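Local coordinates for predicted ATPase of the ABC class (Vibrio vulnificus, PDB 5D6A), which probably binds and hydrolyses ATP, as a predicted ATPase of the ABC class, and is captured here with the ATP analogue AMP-PNP, at residues T261-G266 against I406-G411; M301-E306 against L358-D363; N368-D373 against T388-R393. All coordinates share one frame; numbering follows the deposited sequence. Where two conformers were deposited one is given.

Interaction 1 of 3, residues T261-G266 against I406-G411; sequences TLIVGG and IIVMGG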
loop_
_atom_site.group_PDB
_atom_site.type_symbol
_atom_site.label_atom_id
_atom_site.label_comp_id
_atom_site.label_asym_id
_atom_site.label_seq_id
_atom_site.Cartn_x
_atom_site.Cartn_y
_atom_site.Cartn_z
ATOM N N THR A 261 -5.357 -8.720 -27.131
ATOM C CA THR A 261 -3.954 -9.077 -27.312
ATOM C C THR A 261 -3.440 -9.783 -26.059
ATOM O O THR A 261 -3.550 -9.258 -24.950
ATOM C CB THR A 261 -3.087 -7.834 -27.582
ATOM O OG1 THR A 261 -3.587 -7.140 -28.731
ATOM C CG2 THR A 261 -1.631 -8.228 -27.822
ATOM N N LEU A 262 -2.884 -10.977 -26.237
ATOM C CA LEU A 262 -2.358 -11.743 -25.117
ATOM C C LEU A 262 -0.843 -11.675 -25.069
ATOM O O LEU A 262 -0.175 -11.639 -26.106
ATOM C CB LEU A 262 -2.792 -13.205 -25.215
ATOM C CG LEU A 262 -4.297 -13.461 -25.233
ATOM C CD1 LEU A 262 -4.561 -14.956 -25.314
ATOM C CD2 LEU A 262 -4.963 -12.858 -24.004
ATOM N N ILE A 263 -0.314 -11.653 -23.851
ATOM C CA ILE A 263 1.123 -11.636 -23.609
ATOM C C ILE A 263 1.430 -12.881 -22.785
ATOM O O ILE A 263 1.220 -12.905 -21.575
ATOM C CB ILE A 263 1.561 -10.351 -22.880
ATOM C CG1 ILE A 263 1.296 -9.137 -23.776
ATOM C CG2 ILE A 263 3.041 -10.413 -22.517
ATOM C CD1 ILE A 263 1.666 -7.808 -23.150
ATOM N N VAL A 264 1.916 -13.918 -23.458
ATOM C CA VAL A 264 2.200 -15.193 -22.807
ATOM C C VAL A 264 3.693 -15.458 -22.635
ATOM O O VAL A 264 4.532 -14.619 -22.965
ATOM C CB VAL A 264 1.572 -16.355 -23.602
ATOM C CG1 VAL A 264 0.067 -16.160 -23.712
ATOM C CG2 VAL A 264 2.194 -16.479 -24.988
ATOM N N GLY A 265 4.006 -16.636 -22.104
ATOM C CA GLY A 265 5.384 -17.047 -21.877
ATOM C C GLY A 265 5.557 -17.608 -20.483
ATOM O O GLY A 265 4.698 -17.423 -19.619
ATOM N N GLY A 266 6.670 -18.302 -20.267
ATOM C CA GLY A 266 6.975 -18.883 -18.965
ATOM C C GLY A 266 7.266 -17.805 -17.938
ATOM O O GLY A 266 7.291 -16.611 -18.259
ATOM N N ILE A 406 -5.496 -5.965 -23.270
ATOM C CA ILE A 406 -4.179 -6.584 -23.304
ATOM C C ILE A 406 -4.044 -7.353 -21.996
ATOM O O ILE A 406 -4.211 -6.777 -20.917
ATOM C CB ILE A 406 -3.063 -5.537 -23.451
ATOM C CG1 ILE A 406 -3.379 -4.596 -24.619
ATOM C CG2 ILE A 406 -1.718 -6.223 -23.653
ATOM C CD1 ILE A 406 -2.360 -3.498 -24.824
ATOM N N ILE A 407 -3.750 -8.651 -22.087
ATOM C CA ILE A 407 -3.674 -9.493 -20.892
ATOM C C ILE A 407 -2.400 -10.331 -20.783
ATOM O O ILE A 407 -2.034 -11.047 -21.715
ATOM C CB ILE A 407 -4.867 -10.476 -20.842
ATOM C CG1 ILE A 407 -6.174 -9.746 -21.149
ATOM C CG2 ILE A 407 -4.946 -11.173 -19.487
ATOM C CD1 ILE A 407 -7.394 -10.637 -21.112
ATOM N N VAL A 408 -1.738 -10.236 -19.632
ATOM C CA VAL A 408 -0.563 -11.044 -19.345
ATOM C C VAL A 408 -1.113 -12.320 -18.730
ATOM O O VAL A 408 -1.794 -12.266 -17.708
ATOM C CB VAL A 408 0.393 -10.355 -18.353
ATOM C CG1 VAL A 408 1.465 -11.324 -17.875
ATOM C CG2 VAL A 408 1.023 -9.125 -18.988
HETATM N N MSE A 409 -0.827 -13.462 -19.351
HETATM C CA MSE A 409 -1.365 -14.736 -18.877
HETATM C C MSE A 409 -0.304 -15.687 -18.390
HETATM O O MSE A 409 0.308 -15.451 -17.348
HETATM C CB MSE A 409 -2.186 -15.335 -20.010
HETATM C CG MSE A 409 -3.350 -14.425 -20.385
HETATM SE SE MSE A 409 -5.032 -15.434 -20.292
HETATM C CE MSE A 409 -4.588 -16.850 -21.593
ATOM N N GLY A 410 -0.086 -16.777 -19.124
ATOM C CA GLY A 410 0.892 -17.784 -18.729
ATOM C C GLY A 410 0.307 -18.846 -17.811
ATOM O O GLY A 410 1.026 -19.737 -17.356
ATOM N N GLY A 411 -0.997 -18.755 -17.541
ATOM C CA GLY A 411 -1.683 -19.712 -16.669
ATOM C C GLY A 411 -2.810 -20.431 -17.386
ATOM O O GLY A 411 -2.710 -21.622 -17.681
#

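Interaction 2 of 3, residues M301-E306 against L358-D363; sequences MKIRAE and LLIDED. With ANP (phosphoaminophosphonic acid-adenylate ester), chain C.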
loop_
_atom_site.group_PDB
_atom_site.type_symbol
_atom_site.label_atom_id
_atom_site.label_comp_id
_atom_site.label_asym_id
_atom_site.label_seq_id
_atom_site.Cartn_x
_atom_site.Cartn_y
_atom_site.Cartn_z
HETATM N N MSE A 301 -6.957 1.662 -18.791
HETATM C CA MSE A 301 -7.065 1.441 -17.348
HETATM C C MSE A 301 -6.703 0.036 -16.978
HETATM O O MSE A 301 -7.272 -0.917 -17.507
HETATM C CB MSE A 301 -8.514 1.692 -16.921
HETATM C CG MSE A 301 -8.810 1.316 -15.463
HETATM SE SE MSE A 301 -7.770 2.415 -14.195
HETATM C CE MSE A 301 -8.631 4.140 -14.583
ATOM N N LYS A 302 -5.757 -0.110 -16.058
ATOM C CA LYS A 302 -5.370 -1.430 -15.592
ATOM C C LYS A 302 -6.259 -1.785 -14.424
ATOM O O LYS A 302 -6.348 -1.042 -13.449
ATOM C CB LYS A 302 -3.898 -1.489 -15.182
ATOM C CG LYS A 302 -3.448 -2.879 -14.743
ATOM C CD LYS A 302 -1.934 -2.993 -14.750
ATOM C CE LYS A 302 -1.435 -4.392 -14.409
ATOM N NZ LYS A 302 -1.734 -4.809 -13.010
ATOM N N ILE A 303 -6.933 -2.920 -14.538
ATOM C CA ILE A 303 -7.822 -3.369 -13.489
ATOM C C ILE A 303 -7.232 -4.603 -12.824
ATOM O O ILE A 303 -6.585 -5.425 -13.469
ATOM C CB ILE A 303 -9.247 -3.647 -14.022
ATOM C CG1 ILE A 303 -9.252 -4.787 -15.044
ATOM C CG2 ILE A 303 -9.827 -2.387 -14.653
ATOM C CD1 ILE A 303 -10.628 -5.104 -15.589
ATOM N N ARG A 304 -7.451 -4.700 -11.519
ATOM C CA ARG A 304 -6.961 -5.807 -10.718
ATOM C C ARG A 304 -7.976 -6.059 -9.620
ATOM O O ARG A 304 -9.015 -5.396 -9.563
ATOM C CB ARG A 304 -5.595 -5.468 -10.115
ATOM C CG ARG A 304 -5.590 -4.232 -9.224
ATOM C CD ARG A 304 -4.202 -3.946 -8.675
ATOM N NE ARG A 304 -3.707 -5.037 -7.838
ATOM C CZ ARG A 304 -2.476 -5.102 -7.335
ATOM N NH1 ARG A 304 -2.123 -6.140 -6.588
ATOM N NH2 ARG A 304 -1.589 -4.138 -7.577
ATOM N N ALA A 305 -7.678 -7.011 -8.745
ATOM C CA ALA A 305 -8.578 -7.323 -7.650
ATOM C C ALA A 305 -8.305 -6.414 -6.457
ATOM O O ALA A 305 -7.154 -6.171 -6.102
ATOM C CB ALA A 305 -8.428 -8.781 -7.248
ATOM N N GLU A 306 -9.376 -5.889 -5.872
ATOM C CA GLU A 306 -9.302 -5.061 -4.670
ATOM C C GLU A 306 -10.050 -5.741 -3.548
ATOM O O GLU A 306 -11.089 -6.360 -3.760
ATOM C CB GLU A 306 -9.879 -3.661 -4.886
ATOM C CG GLU A 306 -8.859 -2.622 -5.300
ATOM C CD GLU A 306 -9.464 -1.234 -5.430
ATOM O OE1 GLU A 306 -9.187 -0.373 -4.564
ATOM O OE2 GLU A 306 -10.244 -1.011 -6.379
ATOM N N LEU A 358 -8.285 -1.876 -21.775
ATOM C CA LEU A 358 -8.235 -2.451 -20.440
ATOM C C LEU A 358 -6.992 -3.308 -20.322
ATOM O O LEU A 358 -6.729 -4.141 -21.183
ATOM C CB LEU A 358 -9.477 -3.302 -20.192
ATOM C CG LEU A 358 -10.810 -2.562 -20.278
ATOM C CD1 LEU A 358 -11.962 -3.551 -20.252
ATOM C CD2 LEU A 358 -10.942 -1.535 -19.164
ATOM N N LEU A 359 -6.229 -3.099 -19.256
ATOM C CA LEU A 359 -5.003 -3.852 -19.029
ATOM C C LEU A 359 -5.225 -4.800 -17.864
ATOM O O LEU A 359 -5.719 -4.392 -16.821
ATOM C CB LEU A 359 -3.846 -2.893 -18.736
ATOM C CG LEU A 359 -3.677 -1.764 -19.761
ATOM C CD1 LEU A 359 -2.542 -0.839 -19.355
ATOM C CD2 LEU A 359 -3.447 -2.314 -21.163
ATOM N N ILE A 360 -4.874 -6.069 -18.048
ATOM C CA ILE A 360 -5.062 -7.082 -17.009
ATOM C C ILE A 360 -3.842 -7.976 -16.877
ATOM O O ILE A 360 -3.225 -8.344 -17.873
ATOM C CB ILE A 360 -6.294 -7.963 -17.307
ATOM C CG1 ILE A 360 -7.557 -7.100 -17.335
ATOM C CG2 ILE A 360 -6.426 -9.074 -16.271
ATOM C CD1 ILE A 360 -8.819 -7.858 -17.670
ATOM N N ASP A 361 -3.502 -8.320 -15.637
ATOM C CA ASP A 361 -2.369 -9.194 -15.352
ATOM C C ASP A 361 -2.883 -10.351 -14.508
ATOM O O ASP A 361 -3.292 -10.160 -13.363
ATOM C CB ASP A 361 -1.261 -8.427 -14.625
ATOM C CG ASP A 361 0.003 -9.254 -14.431
ATOM O OD1 ASP A 361 -0.053 -10.495 -14.565
ATOM O OD2 ASP A 361 1.060 -8.657 -14.136
ATOM N N GLU A 362 -2.848 -11.548 -15.085
ATOM C CA GLU A 362 -3.341 -12.757 -14.430
ATOM C C GLU A 362 -2.745 -12.982 -13.036
ATOM O O GLU A 362 -3.388 -13.586 -12.177
ATOM C CB GLU A 362 -3.082 -13.972 -15.328
ATOM C CG GLU A 362 -3.753 -15.253 -14.861
ATOM C CD GLU A 362 -3.608 -16.399 -15.851
ATOM O OE1 GLU A 362 -2.601 -16.439 -16.592
ATOM O OE2 GLU A 362 -4.501 -17.275 -15.875
ATOM N N ASP A 363 -1.529 -12.488 -12.812
ATOM C CA ASP A 363 -0.876 -12.641 -11.511
ATOM C C ASP A 363 -1.418 -11.691 -10.432
ATOM O O ASP A 363 -1.157 -11.888 -9.248
ATOM C CB ASP A 363 0.645 -12.506 -11.651
ATOM C CG ASP A 363 1.266 -13.664 -12.432
ATOM O OD1 ASP A 363 0.519 -14.557 -12.893
ATOM O OD2 ASP A 363 2.507 -13.688 -12.577
HETATM P PG ANP C . 4.300 -11.707 -14.583
HETATM O O1G ANP C . 3.599 -10.838 -15.597
HETATM O O2G ANP C . 3.944 -11.376 -13.151
HETATM O O3G ANP C . 4.223 -13.174 -14.931
HETATM P PB ANP C . 7.128 -12.218 -15.653
HETATM O O1B ANP C . 6.682 -12.224 -17.084
HETATM O O2B ANP C . 7.261 -13.552 -14.955
HETATM N N3B ANP C . 5.992 -11.258 -14.719
HETATM P PA ANP C . 8.824 -10.031 -15.108
HETATM O O1A ANP C . 8.832 -9.060 -16.258
HETATM O O2A ANP C . 7.899 -9.775 -13.944
HETATM O O3A ANP C . 8.579 -11.521 -15.663
HETATM O "O5'" ANP C . 10.311 -10.143 -14.517
HETATM C "C5'" ANP C . 11.413 -10.409 -15.372
HETATM C "C4'" ANP C . 12.701 -9.917 -14.727
HETATM O "O4'" ANP C . 13.673 -9.699 -15.753
HETATM C "C3'" ANP C . 12.541 -8.594 -13.992
HETATM O "O3'" ANP C . 13.363 -8.580 -12.816
HETATM C "C2'" ANP C . 12.993 -7.550 -14.989
HETATM O "O2'" ANP C . 13.634 -6.443 -14.346
HETATM C "C1'" ANP C . 13.942 -8.305 -15.913
HETATM N N9 ANP C . 13.756 -7.918 -17.333
HETATM C C8 ANP C . 12.585 -7.796 -17.994
HETATM N N7 ANP C . 12.803 -7.420 -19.280
HETATM C C5 ANP C . 14.131 -7.302 -19.454
HETATM C C6 ANP C . 15.038 -6.939 -20.567
HETATM N N6 ANP C . 14.545 -6.621 -21.785
HETATM N N1 ANP C . 16.370 -6.937 -20.325
HETATM C C2 ANP C . 16.878 -7.253 -19.115
HETATM N N3 ANP C . 16.101 -7.590 -18.063
HETATM C C4 ANP C . 14.752 -7.632 -18.169
HETATM O O HOH W 1 -4.647 -7.315 -13.183
#

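Interaction 3 of 3, residues N368-D373 against T388-R393; sequences NFMIRD and TPLVDR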
loop_
_atom_site.group_PDB
_atom_site.type_symbol
_atom_site.label_atom_id
_atom_site.label_comp_id
_atom_site.label_asym_id
_atom_site.label_seq_id
_atom_site.Cartn_x
_atom_site.Cartn_y
_atom_site.Cartn_z
ATOM N N ASN A 368 -11.185 -16.737 -10.453
ATOM C CA ASN A 368 -12.618 -16.994 -10.602
ATOM C C ASN A 368 -13.245 -16.059 -11.637
ATOM O O ASN A 368 -14.111 -16.461 -12.418
ATOM C CB ASN A 368 -13.311 -16.817 -9.245
ATOM C CG ASN A 368 -14.807 -17.062 -9.305
ATOM O OD1 ASN A 368 -15.320 -17.660 -10.252
ATOM N ND2 ASN A 368 -15.518 -16.607 -8.278
ATOM N N PHE A 369 -12.791 -14.812 -11.633
ATOM C CA PHE A 369 -13.289 -13.794 -12.552
ATOM C C PHE A 369 -12.764 -13.942 -13.983
ATOM O O PHE A 369 -13.435 -13.537 -14.935
ATOM C CB PHE A 369 -12.934 -12.404 -12.001
ATOM C CG PHE A 369 -13.219 -11.274 -12.949
ATOM C CD1 PHE A 369 -14.512 -10.804 -13.127
ATOM C CD2 PHE A 369 -12.184 -10.660 -13.647
ATOM C CE1 PHE A 369 -14.772 -9.756 -13.996
ATOM C CE2 PHE A 369 -12.438 -9.612 -14.515
ATOM C CZ PHE A 369 -13.733 -9.159 -14.689
HETATM N N MSE A 370 -11.574 -14.521 -14.126
HETATM C CA MSE A 370 -10.952 -14.691 -15.439
HETATM C C MSE A 370 -11.485 -15.867 -16.212
HETATM O O MSE A 370 -11.984 -15.710 -17.328
HETATM C CB MSE A 370 -9.449 -14.896 -15.264
HETATM C CG MSE A 370 -8.771 -13.669 -14.667
HETATM SE SE MSE A 370 -9.094 -12.090 -15.796
HETATM C CE MSE A 370 -7.524 -12.281 -16.969
ATOM N N ILE A 371 -11.384 -17.056 -15.622
ATOM C CA ILE A 371 -11.810 -18.297 -16.291
ATOM C C ILE A 371 -13.071 -18.982 -15.763
ATOM O O ILE A 371 -13.583 -18.666 -14.688
ATOM C CB ILE A 371 -10.649 -19.326 -16.323
ATOM C CG1 ILE A 371 -10.077 -19.603 -14.922
ATOM C CG2 ILE A 371 -9.530 -18.816 -17.209
ATOM C CD1 ILE A 371 -11.021 -20.284 -13.951
ATOM N N ARG A 372 -13.554 -19.926 -16.568
ATOM C CA ARG A 372 -14.722 -20.736 -16.265
ATOM C C ARG A 372 -14.187 -22.089 -15.817
ATOM O O ARG A 372 -13.035 -22.420 -16.096
ATOM C CB ARG A 372 -15.560 -20.910 -17.534
ATOM C CG ARG A 372 -16.941 -21.524 -17.345
ATOM C CD ARG A 372 -17.892 -20.571 -16.637
ATOM N NE ARG A 372 -19.267 -21.066 -16.658
ATOM C CZ ARG A 372 -20.323 -20.396 -16.200
ATOM N NH1 ARG A 372 -20.184 -19.183 -15.678
ATOM N NH2 ARG A 372 -21.531 -20.944 -16.272
ATOM N N ASP A 373 -15.007 -22.876 -15.129
ATOM C CA ASP A 373 -14.566 -24.198 -14.695
ATOM C C ASP A 373 -15.756 -25.111 -14.408
ATOM O O ASP A 373 -16.600 -24.799 -13.570
ATOM C CB ASP A 373 -13.670 -24.086 -13.457
ATOM C CG ASP A 373 -12.998 -25.406 -13.091
ATOM O OD1 ASP A 373 -13.200 -26.413 -13.805
ATOM O OD2 ASP A 373 -12.256 -25.433 -12.088
ATOM N N THR A 388 -20.412 -14.915 -14.610
ATOM C CA THR A 388 -20.004 -14.909 -16.012
ATOM C C THR A 388 -18.565 -14.386 -16.104
ATOM O O THR A 388 -18.331 -13.185 -15.943
ATOM C CB THR A 388 -20.943 -14.029 -16.860
ATOM O OG1 THR A 388 -22.290 -14.495 -16.717
ATOM C CG2 THR A 388 -20.550 -14.072 -18.332
ATOM N N PRO A 389 -17.595 -15.282 -16.377
ATOM C CA PRO A 389 -16.191 -14.875 -16.431
ATOM C C PRO A 389 -15.868 -13.992 -17.626
ATOM O O PRO A 389 -16.526 -14.081 -18.663
ATOM C CB PRO A 389 -15.448 -16.206 -16.528
ATOM C CG PRO A 389 -16.396 -17.098 -17.241
ATOM C CD PRO A 389 -17.773 -16.681 -16.810
ATOM N N LEU A 390 -14.849 -13.153 -17.468
ATOM C CA LEU A 390 -14.430 -12.218 -18.509
ATOM C C LEU A 390 -14.267 -12.877 -19.879
ATOM O O LEU A 390 -14.669 -12.309 -20.893
ATOM C CB LEU A 390 -13.124 -11.527 -18.101
ATOM C CG LEU A 390 -12.508 -10.557 -19.114
ATOM C CD1 LEU A 390 -13.489 -9.459 -19.507
ATOM C CD2 LEU A 390 -11.224 -9.959 -18.560
ATOM N N VAL A 391 -13.690 -14.074 -19.906
ATOM C CA VAL A 391 -13.469 -14.792 -21.166
ATOM C C VAL A 391 -14.722 -14.804 -22.061
ATOM O O VAL A 391 -14.611 -14.759 -23.287
ATOM C CB VAL A 391 -12.966 -16.237 -20.911
ATOM C CG1 VAL A 391 -13.983 -17.044 -20.114
ATOM C CG2 VAL A 391 -12.633 -16.934 -22.223
ATOM N N ASP A 392 -15.902 -14.848 -21.445
ATOM C CA ASP A 392 -17.166 -14.854 -22.188
ATOM C C ASP A 392 -17.604 -13.448 -22.625
ATOM O O ASP A 392 -18.296 -13.295 -23.633
ATOM C CB ASP A 392 -18.281 -15.500 -21.349
ATOM C CG ASP A 392 -18.025 -16.977 -21.052
ATOM O OD1 ASP A 392 -17.149 -17.583 -21.702
ATOM O OD2 ASP A 392 -18.718 -17.536 -20.175
ATOM N N ARG A 393 -17.203 -12.429 -21.867
ATOM C CA ARG A 393 -17.582 -11.047 -22.173
ATOM C C ARG A 393 -16.519 -10.269 -22.934
ATOM O O ARG A 393 -16.844 -9.396 -23.736
ATOM C CB ARG A 393 -17.907 -10.289 -20.884
ATOM C CG ARG A 393 -19.095 -10.832 -20.107
ATOM C CD ARG A 393 -20.380 -10.759 -20.916
ATOM N NE ARG A 393 -21.548 -11.099 -20.110
ATOM C CZ ARG A 393 -22.797 -11.133 -20.567
ATOM N NH1 ARG A 393 -23.058 -10.856 -21.841
ATOM N NH2 ARG A 393 -23.792 -11.451 -19.747
#

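Interaction 1 of 3, residues T261-G266 against I406-G411
Ile406 meets two residues of the neighbouring strand at once. Its backbone pairs with Thr261, while its branch methyl CG2 lies 3.8 Å from Ile263 CD1. With chi1 -50°, CG2 lies opposite the backbone N, on the carbonyl side, and so meets Ile263 of the neighbouring strand. At Ile407 the backbone takes over. Its N donates to Thr261 O at 2.9 Å, and the donor sits almost in line with that carbonyl (C=O...N 167°). Its O then accepts from Ile263 N at 2.8 Å, so one residue both gives and receives, as in any regular parallel ladder. The side chain of Ile407 belongs to the other face, beside Leu262 and pointing the same way, with Leu262 CD2 4.0 Å from Ile407 CB. This pairing joins neighbouring parallel strands of the mixed core sheet of a P-loop ATPase. Strand 260-264 runs into a glycine-rich turn that fits a Walker A motif, where Gly265 adopts a positive phi (132°) that glycine accepts easily. Val408 returns to the face of Ile406 and Ile263, its CG2 4.1 Å from Ile263 CB. A small beta-branched residue suits this place, because helix 271-280 lies over the face and the bound AMP-PNP touches Val408. Met409, a selenomethionine, leaves the strand, yet its N still reaches Ile263 O at 3.1 Å. Its long, bent chain folds to the opposite face, where CE comes within 4.2 Å of Leu262 CD1; Tyr415 lies against it there. At Gly410 the chain turns with a positive phi, and its CA passes 3.9 Å from Gly265 O.

Interaction 2 of 3, residues M301-E306 against L358-D363
The carbonyl oxygen of Leu359 is approached by two neighbouring residues of segment 301-306. Ile303 N donates to Leu359 O at 3.0 Å, nearly head-on (C=O...N 170°), and the CA-H of Lys302 adds a weaker CA-H...O contact to the same oxygen. One step back, Leu359 N donates to Met301 O at 3.0 Å, this time from well above the carbonyl plane. These two bonds make a short parallel ladder that adds strand 301-302 to the margin of the core sheet. Beyond it the two chains part, and a water bridges the two backbones: it lies 2.7 Å from Ile303 O and accepts from Asp361 N at 2.9 Å. Lys302 is extended, with CG anti to the backbone N (chi1 -178°), and its aliphatic part crosses Leu359 at about a right angle, CB to CB 3.8 Å. The chain then runs alongside Asp361, but its ammonium forms a salt bridge with Glu501. Ile303 CG1 packs 3.7 Å from Ile360 CG1; with chi1 63° that branch stands between the backbone N and the carbonyl carbon, which brings it across to its partner. The hydrophobic run ending in Asp361 and Glu362 fits the Walker B motif of ABC ATPases. Asp361 OD1 accepts from Asp363 N to make an Asx turn, while its OD2 is hydrogen-bonded to Ser272 of the probable Walker A helix. The turn sets Asp363 beside the nucleotide, its OD2 2.8 Å from ANP O2G. Backbone bonds and apolar packing thus hold the strand, and its acidic end lies at the gamma-phosphate, as expected of a Walker B region.

Interaction 3 of 3, residues N368-D373 against T388-R393
Arg372 crosses Pro389 at a slant, its aliphatic part against the ring. CD of Arg372 is 3.8 Å from Pro389 CG, and NH1 continues past Pro389 CD at 3.7 Å. A bend at chi2 (71°) brings the chain back over the proline, a rigid, compact ring well suited to receive it. Pro389 CB, meanwhile, lies 3.6 Å from both Met370 O and Ile371 O. Phe369 and Leu390 meet at a slant, with ring atom CE2 of Phe369 4.1 Å from Leu390 CB; beyond them Leu347 of helix 339-352 packs on both side chains. Two helix ends face each other here: the carbonyls closing helix 367-370 receive amides from the start of helix 390-401. Leu390 N donates to Phe369 O at 2.9 Å, almost straight (169° at the hydrogen), whereas the bond from Val391 N to Met370 O is weak at 3.5 Å. Helix 367-370 follows the probable Walker B strand, where ABC ATPases carry their D-loop, and Asn368 packs on Gly410 of the second subunit. Met370, a selenomethionine modelled in two conformers, runs beside Leu390 in one of them, so that contact is doubtful. Val391 instead places CG1 3.7 Å from Met370 O, its compact branches fitting close to the backbone.

Interactions 1 and 2 are buried parallel pairings in one mixed sheet, and they meet where strands 357-361 and 404-408 are neighbours: Val408 N lies 3.0 Å from Ile360 O. Interaction 1 lies inside the sheet, its side chains mostly apolar and its polar links backbone hydrogen bonds, with glycine turns at the nucleotide end; interaction 2 lies at the sheet margin, where water, a lysine and acidic residues come in. Interaction 3 is only partly buried and joins helix ends instead of strands, with a solvent-exposed arginine at its outer side. It is still tied to the sheet, since Ile360 packs on Leu390 and helix 390-401 leads into strand 404-408. All three also touch the second subunit.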